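Local coordinates for protein 6-aminohexanoate-dimer hydrolase (Bacillus anthracis, PDB 4GB7) that probably hydrolyses amide bonds such as that of the 6-aminohexanoate dimer, as a member of the beta-lactamase clan, at residues Lys45-Asp50 with Asn216-Asp221; Ile281-Asn286 with Ala307-Arg312. All blocks are in the same frame, centred on the assembly; numbering follows the deposited sequence.

Contact 1: Lys45-Asp50 with Asn216-Asp221; sequences KNWLDD and NILPRD
The polar link between Lys45-Asp50 and Asn216-Asp221 runs from the indole of Trp47 to the carbonyl of Ile217. Trp47 NE1 donates to Ile217 O over 2.8 Å. The bond is weak, because the N-H to acceptor angle is just 127°. Trp47 CG sits between its own backbone N and carbonyl carbon, with chi1 69°, and from this position of CG the indole can reach Ile217 O.

Apolar contacts lie around this bond. The six-membered part of the indole meets the isoleucine tip, with Trp47 CZ2 3.8 Å from Ile217 CD1. The two side chains cross obliquely. Leu218 meets the indole at about a right angle, and its CD2 comes to 3.7 Å from Trp47 NE1. In one of its two modelled positions, Leu48 also folds back on its neighbour: its CG then stands 3.3 Å above the Trp47 ring, over the centre of one face. A type I turn from Asn46 to Asp49 carries both residues.

Nearer the surface, the proline ring packs on the lysine. Pro219 CG is 3.8 Å from Lys45 CA and also lies near Lys45 CB.

Tyr212 of helix 206-214 meets the Trp47 ring edge-to-face and also touches Leu48, Ile217 and Leu218. That helix ends in a Schellman motif at Asn216.

The contact therefore joins two loops mainly through apolar surface. One bent hydrogen bond gives the buried indole N-H a partner, and the charged end of Lys45 plays no part in the join.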
ATOM      1  N   LYS A  45     -18.059   2.655  13.990  1.00 27.25           N
ATOM      2  CA  LYS A  45     -18.631   1.328  13.833  1.00 28.58           C
ATOM      3  C   LYS A  45     -18.730   0.929  12.374  1.00 30.05           C
ATOM      4  O   LYS A  45     -18.386  -0.207  12.036  1.00 35.78           O
ATOM      5  CB  LYS A  45     -20.009   1.203  14.531  1.00 29.32           C
ATOM      6  CG  LYS A  45     -20.374  -0.231  14.865  1.00 38.04           C
ATOM      7  CD  LYS A  45     -21.726  -0.422  15.581  1.00 43.16           C
ATOM      8  CE  LYS A  45     -22.000   0.581  16.703  1.00 55.39           C
ATOM      9  NZ  LYS A  45     -22.418   1.933  16.212  1.00 43.57           N
ATOM     10  N   ASN A  46     -19.128   1.879  11.517  1.00 25.06           N
ATOM     11  CA  ASN A  46     -19.542   1.584  10.170  1.00 24.58           C
ATOM     12  C   ASN A  46     -18.672   2.073   9.000  1.00 23.54           C
ATOM     13  O   ASN A  46     -19.006   1.786   7.858  1.00 22.49           O
ATOM     14  CB  ASN A  46     -20.995   2.054   9.927  1.00 25.22           C
ATOM     15  CG  ASN A  46     -21.134   3.580   9.777  1.00 23.94           C
ATOM     16  OD1 ASN A  46     -20.144   4.318   9.637  1.00 24.26           O
ATOM     17  ND2 ASN A  46     -22.379   4.057   9.808  1.00 26.13           N
ATOM     18  N   TRP A  47     -17.562   2.764   9.284  1.00 22.69           N
ATOM     19  CA  TRP A  47     -16.820   3.443   8.251  1.00 22.06           C
ATOM     20  C   TRP A  47     -16.256   2.521   7.192  1.00 21.58           C
ATOM     21  O   TRP A  47     -15.994   2.981   6.084  1.00 22.28           O
ATOM     22  CB  TRP A  47     -15.722   4.309   8.823  1.00 22.30           C
ATOM     23  CG  TRP A  47     -14.585   3.579   9.438  1.00 21.66           C
ATOM     24  CD1 TRP A  47     -14.502   3.072  10.719  1.00 21.16           C
ATOM     25  CD2 TRP A  47     -13.364   3.189   8.787  1.00 20.88           C
ATOM     26  NE1 TRP A  47     -13.275   2.455  10.927  1.00 21.89           N
ATOM     27  CE2 TRP A  47     -12.560   2.485   9.786  1.00 22.46           C
ATOM     28  CE3 TRP A  47     -12.840   3.392   7.536  1.00 28.44           C
ATOM     29  CZ2 TRP A  47     -11.309   2.001   9.499  1.00 25.04           C
ATOM     30  CZ3 TRP A  47     -11.570   2.903   7.263  1.00 32.78           C
ATOM     31  CH2 TRP A  47     -10.830   2.209   8.223  1.00 29.89           C
ATOM     32  N   LEU A  48     -16.069   1.249   7.534  1.00 22.33           N
ATOM     33  CA  LEU A  48     -15.531   0.228   6.651  0.70 20.43           C
ATOM     34  C   LEU A  48     -16.568  -0.503   5.835  1.00 19.06           C
ATOM     35  O   LEU A  48     -16.241  -1.393   5.011  1.00 23.11           O
ATOM     36  CB  LEU A  48     -14.795  -0.819   7.477  0.70 24.97           C
ATOM     37  CG  LEU A  48     -13.496  -0.335   8.055  0.70 22.13           C
ATOM     38  CD1 LEU A  48     -12.952  -1.461   8.930  0.70 28.79           C
ATOM     39  CD2 LEU A  48     -12.504   0.066   6.960  0.70 28.16           C
ATOM     40  N   ASP A  49     -17.823  -0.156   6.043  1.00 21.07           N
ATOM     41  CA  ASP A  49     -18.920  -0.890   5.427  1.00 20.17           C
ATOM     42  C   ASP A  49     -19.464  -0.061   4.279  1.00 20.81           C
ATOM     43  O   ASP A  49     -19.445   1.167   4.349  1.00 22.17           O
ATOM     44  CB  ASP A  49     -20.048  -1.110   6.436  1.00 21.42           C
ATOM     45  CG  ASP A  49     -19.674  -1.997   7.574  1.00 23.86           C
ATOM     46  OD1 ASP A  49     -18.841  -2.918   7.406  1.00 23.98           O
ATOM     47  OD2 ASP A  49     -20.257  -1.752   8.656  1.00 28.20           O
ATOM     48  N   ASP A  50     -19.980  -0.742   3.258  1.00 20.84           N
ATOM     49  CA  ASP A  50     -20.745  -0.083   2.229  1.00 19.71           C
ATOM     50  C   ASP A  50     -22.054   0.425   2.856  1.00 24.21           C
ATOM     51  O   ASP A  50     -22.704  -0.320   3.597  1.00 24.52           O
ATOM     52  CB  ASP A  50     -21.091  -1.057   1.081  1.00 20.63           C
ATOM     53  CG  ASP A  50     -21.676  -0.336  -0.115  1.00 21.91           C
ATOM     54  OD1 ASP A  50     -20.949   0.462  -0.764  1.00 23.38           O
ATOM     55  OD2 ASP A  50     -22.873  -0.586  -0.436  1.00 28.85           O
ATOM     56  N   ASN A 216      -7.617   3.789  17.646  1.00 21.57           N
ATOM     57  CA  ASN A 216      -8.848   4.390  18.103  1.00 23.96           C
ATOM     58  C   ASN A 216      -9.836   4.716  16.985  1.00 21.97           C
ATOM     59  O   ASN A 216     -10.570   5.696  17.086  1.00 25.23           O
ATOM     60  CB  ASN A 216      -8.559   5.655  18.937  1.00 27.44           C
ATOM     61  CG  ASN A 216      -9.748   6.073  19.783  1.00 28.03           C
ATOM     62  OD1 ASN A 216     -10.499   5.231  20.251  1.00 31.61           O
ATOM     63  ND2 ASN A 216      -9.918   7.377  19.978  1.00 32.69           N
ATOM     64  N   ILE A 217      -9.830   3.933  15.904  1.00 23.92           N
ATOM     65  CA  ILE A 217     -10.743   4.215  14.785  1.00 22.20           C
ATOM     66  C   ILE A 217     -11.731   3.070  14.560  1.00 21.81           C
ATOM     67  O   ILE A 217     -12.473   3.073  13.577  1.00 26.14           O
ATOM     68  CB  ILE A 217     -10.005   4.617  13.473  1.00 26.15           C
ATOM     69  CG1 ILE A 217      -9.195   3.478  12.857  1.00 20.76           C
ATOM     70  CG2 ILE A 217      -9.121   5.830  13.692  1.00 27.54           C
ATOM     71  CD1 ILE A 217      -8.630   3.822  11.475  1.00 22.28           C
ATOM     72  N   LEU A 218     -11.707   2.079  15.459  1.00 21.50           N
ATOM     73  CA  LEU A 218     -12.854   1.168  15.661  1.00 22.79           C
ATOM     74  C   LEU A 218     -13.335   1.342  17.099  1.00 22.61           C
ATOM     75  O   LEU A 218     -12.608   1.862  17.944  1.00 22.93           O
ATOM     76  CB  LEU A 218     -12.498  -0.283  15.395  1.00 23.60           C
ATOM     77  CG  LEU A 218     -12.305  -0.653  13.918  1.00 21.31           C
ATOM     78  CD1 LEU A 218     -11.745  -2.060  13.782  1.00 18.51           C
ATOM     79  CD2 LEU A 218     -13.626  -0.475  13.174  1.00 23.41           C
ATOM     80  N   PRO A 219     -14.574   0.919  17.392  1.00 24.46           N
ATOM     81  CA  PRO A 219     -15.137   1.219  18.713  1.00 24.20           C
ATOM     82  C   PRO A 219     -14.478   0.402  19.820  1.00 25.64           C
ATOM     83  O   PRO A 219     -14.332  -0.829  19.682  1.00 27.26           O
ATOM     84  CB  PRO A 219     -16.592   0.799  18.577  1.00 27.81           C
ATOM     85  CG  PRO A 219     -16.846   0.833  17.124  1.00 26.75           C
ATOM     86  CD  PRO A 219     -15.588   0.342  16.512  1.00 24.04           C
ATOM     87  N   ARG A 220     -14.111   1.074  20.908  1.00 27.53           N
ATOM     88  CA  ARG A 220     -13.561   0.364  22.057  1.00 26.45           C
ATOM     89  C   ARG A 220     -14.702   0.239  23.058  1.00 27.30           C
ATOM     90  O   ARG A 220     -15.197   1.242  23.555  1.00 28.90           O
ATOM     91  CB  ARG A 220     -12.388   1.108  22.666  1.00 24.72           C
ATOM     92  CG  ARG A 220     -11.165   1.243  21.793  1.00 23.29           C
ATOM     93  CD  ARG A 220     -10.183   2.294  22.315  1.00 25.06           C
ATOM     94  NE  ARG A 220      -8.922   2.336  21.553  1.00 23.51           N
ATOM     95  CZ  ARG A 220      -7.958   3.243  21.733  1.00 23.25           C
ATOM     96  NH1 ARG A 220      -8.104   4.196  22.658  1.00 25.92           N
ATOM     97  NH2 ARG A 220      -6.828   3.175  21.007  1.00 22.85           N
ATOM     98  N   ASP A 221     -15.133  -0.989  23.313  1.00 29.98           N
ATOM     99  CA  ASP A 221     -16.323  -1.192  24.131  1.00 34.67           C
ATOM    100  C   ASP A 221     -16.050  -0.936  25.604  1.00 32.36           C
ATOM    101  O   ASP A 221     -14.925  -0.559  25.988  1.00 28.30           O
ATOM    102  CB  ASP A 221     -16.975  -2.554  23.852  1.00 35.64           C
ATOM    103  CG  ASP A 221     -16.177  -3.721  24.374  1.00 41.04           C
ATOM    104  OD1 ASP A 221     -15.289  -3.564  25.259  1.00 50.89           O
ATOM    105  OD2 ASP A 221     -16.468  -4.829  23.877  1.00 59.51           O
TER

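Contact 2: Ile281-Asn286 with Ala307-Arg312; sequences IGMEEN and ARDMAR
Glu284 meets two guanidinium groups in different ways. At the edge of Arg308 its carboxylate lies nearly coplanar, the planes 26° apart. Over one face of Arg312 lies Glu284 CG, 3.4 Å from Arg312 NH2, and here the planes are 66° apart. The edge of Arg312 has Ile281 O near its plane.

Arg308 grips the carboxylate side-on. Arg308 NE donates to Glu284 OE2 over 2.8 Å, and Arg308 NH1 reaches Glu284 OE1 almost straight, at 173°. Both use syn lone pairs. Arg312 NH1 takes the anti lone pair of Glu284 OE2, also at 2.8 Å. Arg308 NH2 has further salt bridges, to Glu132 and Glu124. The two arginines probably offset the repulsion between Glu284 and nearby Asp309.

Asp309 turns its carboxylate to the loop backbone. Asp309 OD1 accepts from Glu284 N over 2.8 Å, and Asp309 OD2 from Glu285 N over 2.9 Å. A water lies 2.8 Å from Asp309 OD2. A weak bond from Arg312 NH1 to Asp309 OD1 closes the salt-bridge network.

Met283, a selenomethionine, has a chain bent at chi2. Its SE lies 3.3 Å from Asp309 O, and the side chain touches Trp278 of helix 269-278.

The arrangement is a salt-bridge network at a largely buried contact, with an aspartate side chain holding two successive backbone N-H groups. It ties the loop between helix 269-278 and strand 287-290 to the first turns of helix 307-318, a helix that packs on the five-stranded sheet of this beta-lactamase-like fold.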
ATOM      1  N   ILE A 281       9.768  14.381  -6.177  1.00 19.11           N
ATOM      2  CA  ILE A 281       9.433  13.848  -7.517  1.00 19.11           C
ATOM      3  C   ILE A 281       8.244  14.540  -8.190  1.00 18.14           C
ATOM      4  O   ILE A 281       7.491  13.911  -8.952  1.00 20.23           O
ATOM      5  CB  ILE A 281       9.293  12.294  -7.545  1.00 18.73           C
ATOM      6  CG1 ILE A 281       8.091  11.807  -6.684  1.00 18.67           C
ATOM      7  CG2 ILE A 281      10.591  11.628  -7.011  1.00 19.96           C
ATOM      8  CD1 ILE A 281       7.821  10.315  -6.828  1.00 21.57           C
ATOM      9  N   GLY A 282       8.079  15.831  -7.880  1.00 20.18           N
ATOM     10  CA  GLY A 282       7.110  16.685  -8.594  1.00 19.34           C
ATOM     11  C   GLY A 282       5.662  16.412  -8.251  1.00 18.91           C
ATOM     12  O   GLY A 282       4.754  16.745  -9.052  1.00 19.00           O
HETATM   13  N   MSE A 283       5.419  15.867  -7.063  1.00 18.60           N
HETATM   14  CA  MSE A 283       4.034  15.572  -6.596  1.00 18.07           C
HETATM   15  C   MSE A 283       3.167  16.838  -6.598  1.00 17.86           C
HETATM   16  O   MSE A 283       3.622  17.916  -6.227  1.00 18.80           O
HETATM   17  CB  MSE A 283       4.049  15.090  -5.165  1.00 16.79           C
HETATM   18  CG  MSE A 283       4.903  13.821  -4.910  1.00 19.64           C
HETATM   19 SE   MSE A 283       4.209  12.333  -5.993  0.70 18.47          SE
HETATM   20  CE  MSE A 283       4.870  10.962  -4.798  1.00 17.88           C
ATOM     21  N   GLU A 284       1.921  16.674  -7.016  1.00 17.77           N
ATOM     22  CA  GLU A 284       0.988  17.760  -7.112  1.00 17.56           C
ATOM     23  C   GLU A 284       0.381  18.216  -5.786  1.00 17.64           C
ATOM     24  O   GLU A 284      -0.020  19.388  -5.672  1.00 20.99           O
ATOM     25  CB  GLU A 284      -0.178  17.314  -8.007  1.00 17.25           C
ATOM     26  CG  GLU A 284       0.091  17.269  -9.467  1.00 20.67           C
ATOM     27  CD  GLU A 284      -1.147  16.738 -10.177  1.00 20.07           C
ATOM     28  OE1 GLU A 284      -2.108  17.522 -10.405  1.00 21.95           O
ATOM     29  OE2 GLU A 284      -1.155  15.549 -10.487  1.00 20.57           O
ATOM     30  N   GLU A 285       0.188  17.259  -4.854  1.00 16.45           N
ATOM     31  CA  GLU A 285      -0.510  17.508  -3.603  1.00 15.78           C
ATOM     32  C   GLU A 285       0.215  16.862  -2.449  1.00 16.51           C
ATOM     33  O   GLU A 285       1.039  15.937  -2.630  1.00 18.50           O
ATOM     34  CB  GLU A 285      -1.959  16.957  -3.635  1.00 17.41           C
ATOM     35  CG  GLU A 285      -2.807  17.429  -4.827  1.00 19.34           C
ATOM     36  CD  GLU A 285      -3.177  18.895  -4.856  1.00 19.27           C
ATOM     37  OE1 GLU A 285      -3.068  19.522  -3.800  1.00 23.44           O
ATOM     38  OE2 GLU A 285      -3.623  19.391  -5.959  1.00 23.30           O
ATOM     39  N   ASN A 286      -0.107  17.366  -1.265  1.00 18.05           N
ATOM     40  CA  ASN A 286       0.283  16.701  -0.040  1.00 18.36           C
ATOM     41  C   ASN A 286      -0.341  15.304   0.028  1.00 14.94           C
ATOM     42  O   ASN A 286      -1.417  15.024  -0.550  1.00 18.37           O
ATOM     43  CB  ASN A 286      -0.154  17.502   1.201  1.00 18.85           C
ATOM     44  CG  ASN A 286       0.569  18.830   1.354  1.00 17.83           C
ATOM     45  OD1 ASN A 286       1.645  19.047   0.814  1.00 19.00           O
ATOM     46  ND2 ASN A 286      -0.061  19.740   2.068  1.00 25.66           N
ATOM     47  N   ALA A 307      -4.168   9.903  -6.917  1.00 14.80           N
ATOM     48  CA  ALA A 307      -3.864   8.841  -7.866  1.00 14.91           C
ATOM     49  C   ALA A 307      -2.690   9.187  -8.782  1.00 14.41           C
ATOM     50  O   ALA A 307      -1.813   8.326  -9.021  1.00 16.94           O
ATOM     51  CB  ALA A 307      -5.091   8.463  -8.713  1.00 16.30           C
ATOM     52  N   ARG A 308      -2.683  10.415  -9.313  1.00 16.11           N
ATOM     53  CA  ARG A 308      -1.572  10.837 -10.131  1.00 16.08           C
ATOM     54  C   ARG A 308      -0.282  10.880  -9.323  1.00 15.32           C
ATOM     55  O   ARG A 308       0.759  10.582  -9.863  1.00 16.40           O
ATOM     56  CB  ARG A 308      -1.815  12.192 -10.784  1.00 16.35           C
ATOM     57  CG  ARG A 308      -2.779  12.060 -11.948  1.00 16.58           C
ATOM     58  CD  ARG A 308      -2.799  13.285 -12.867  1.00 18.63           C
ATOM     59  NE  ARG A 308      -3.150  14.487 -12.154  1.00 19.26           N
ATOM     60  CZ  ARG A 308      -4.382  14.966 -11.962  1.00 20.27           C
ATOM     61  NH1 ARG A 308      -4.539  16.086 -11.272  1.00 19.84           N
ATOM     62  NH2 ARG A 308      -5.463  14.362 -12.457  1.00 19.67           N
ATOM     63  N   ASP A 309      -0.369  11.263  -8.059  1.00 14.31           N
ATOM     64  CA  ASP A 309       0.838  11.304  -7.252  1.00 14.44           C
ATOM     65  C   ASP A 309       1.377   9.892  -7.030  1.00 16.65           C
ATOM     66  O   ASP A 309       2.594   9.674  -7.074  1.00 16.22           O
ATOM     67  CB  ASP A 309       0.624  12.054  -5.923  1.00 16.63           C
ATOM     68  CG  ASP A 309       0.610  13.589  -6.122  1.00 15.08           C
ATOM     69  OD1 ASP A 309       1.052  14.041  -7.218  1.00 16.06           O
ATOM     70  OD2 ASP A 309       0.252  14.344  -5.200  1.00 18.16           O
HETATM   71  N   MSE A 310       0.505   8.944  -6.774  1.00 15.31           N
HETATM   72  CA  MSE A 310       0.927   7.549  -6.682  0.60 16.00           C
HETATM   73  C   MSE A 310       1.517   7.066  -7.986  1.00 15.14           C
HETATM   74  O   MSE A 310       2.465   6.318  -7.980  1.00 19.20           O
HETATM   75  CB  MSE A 310      -0.197   6.632  -6.285  0.60 17.40           C
HETATM   76  CG  MSE A 310      -0.568   6.746  -4.871  0.60 14.73           C
HETATM   77 SE   MSE A 310       0.923   6.322  -3.663  0.42 20.38          SE
HETATM   78  CE  MSE A 310       1.881   5.015  -4.721  0.60 17.66           C
ATOM     79  N   ALA A 311       0.989   7.532  -9.119  1.00 15.54           N
ATOM     80  CA  ALA A 311       1.553   7.193 -10.412  1.00 14.95           C
ATOM     81  C   ALA A 311       2.975   7.726 -10.600  1.00 16.82           C
ATOM     82  O   ALA A 311       3.820   7.076 -11.207  1.00 19.07           O
ATOM     83  CB  ALA A 311       0.648   7.693 -11.505  1.00 15.55           C
ATOM     84  N   ARG A 312       3.232   8.928 -10.085  1.00 17.45           N
ATOM     85  CA  ARG A 312       4.567   9.484 -10.118  1.00 15.60           C
ATOM     86  C   ARG A 312       5.520   8.588  -9.352  1.00 15.57           C
ATOM     87  O   ARG A 312       6.627   8.299  -9.825  1.00 17.42           O
ATOM     88  CB  ARG A 312       4.602  10.883  -9.505  1.00 16.78           C
ATOM     89  CG  ARG A 312       3.817  11.933 -10.285  1.00 16.57           C
ATOM     90  CD  ARG A 312       3.844  13.323  -9.624  1.00 19.59           C
ATOM     91  NE  ARG A 312       3.377  14.324 -10.567  1.00 17.10           N
ATOM     92  CZ  ARG A 312       2.085  14.578 -10.800  1.00 16.92           C
ATOM     93  NH1 ARG A 312       1.123  13.978 -10.100  1.00 17.69           N
ATOM     94  NH2 ARG A 312       1.761  15.436 -11.754  1.00 18.93           N
TER
HETATM   95  O   HOH W   1      -1.044  13.154  -2.988  1.00 17.91           O

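Overall arrangement
The two contacts lie in separate parts of a single chain. Their centres are 29 Å apart and their nearest atoms about 17 Å apart, so they do not touch. Both segments of contact 1 precede those of contact 2 in the chain. Contact 1 brings the loop before helix 52-56 to the loop after helix 206-214. Contact 2 is more local and sets the loop after helix 269-278 against helix 307-318. Strands 287-290 and 303-305, neighbours in the four-stranded antiparallel sheet, lie between its segments. Contact 1 thus joins two loops far apart in sequence, while contact 2 joins a loop to the helix packed on the five-stranded sheet.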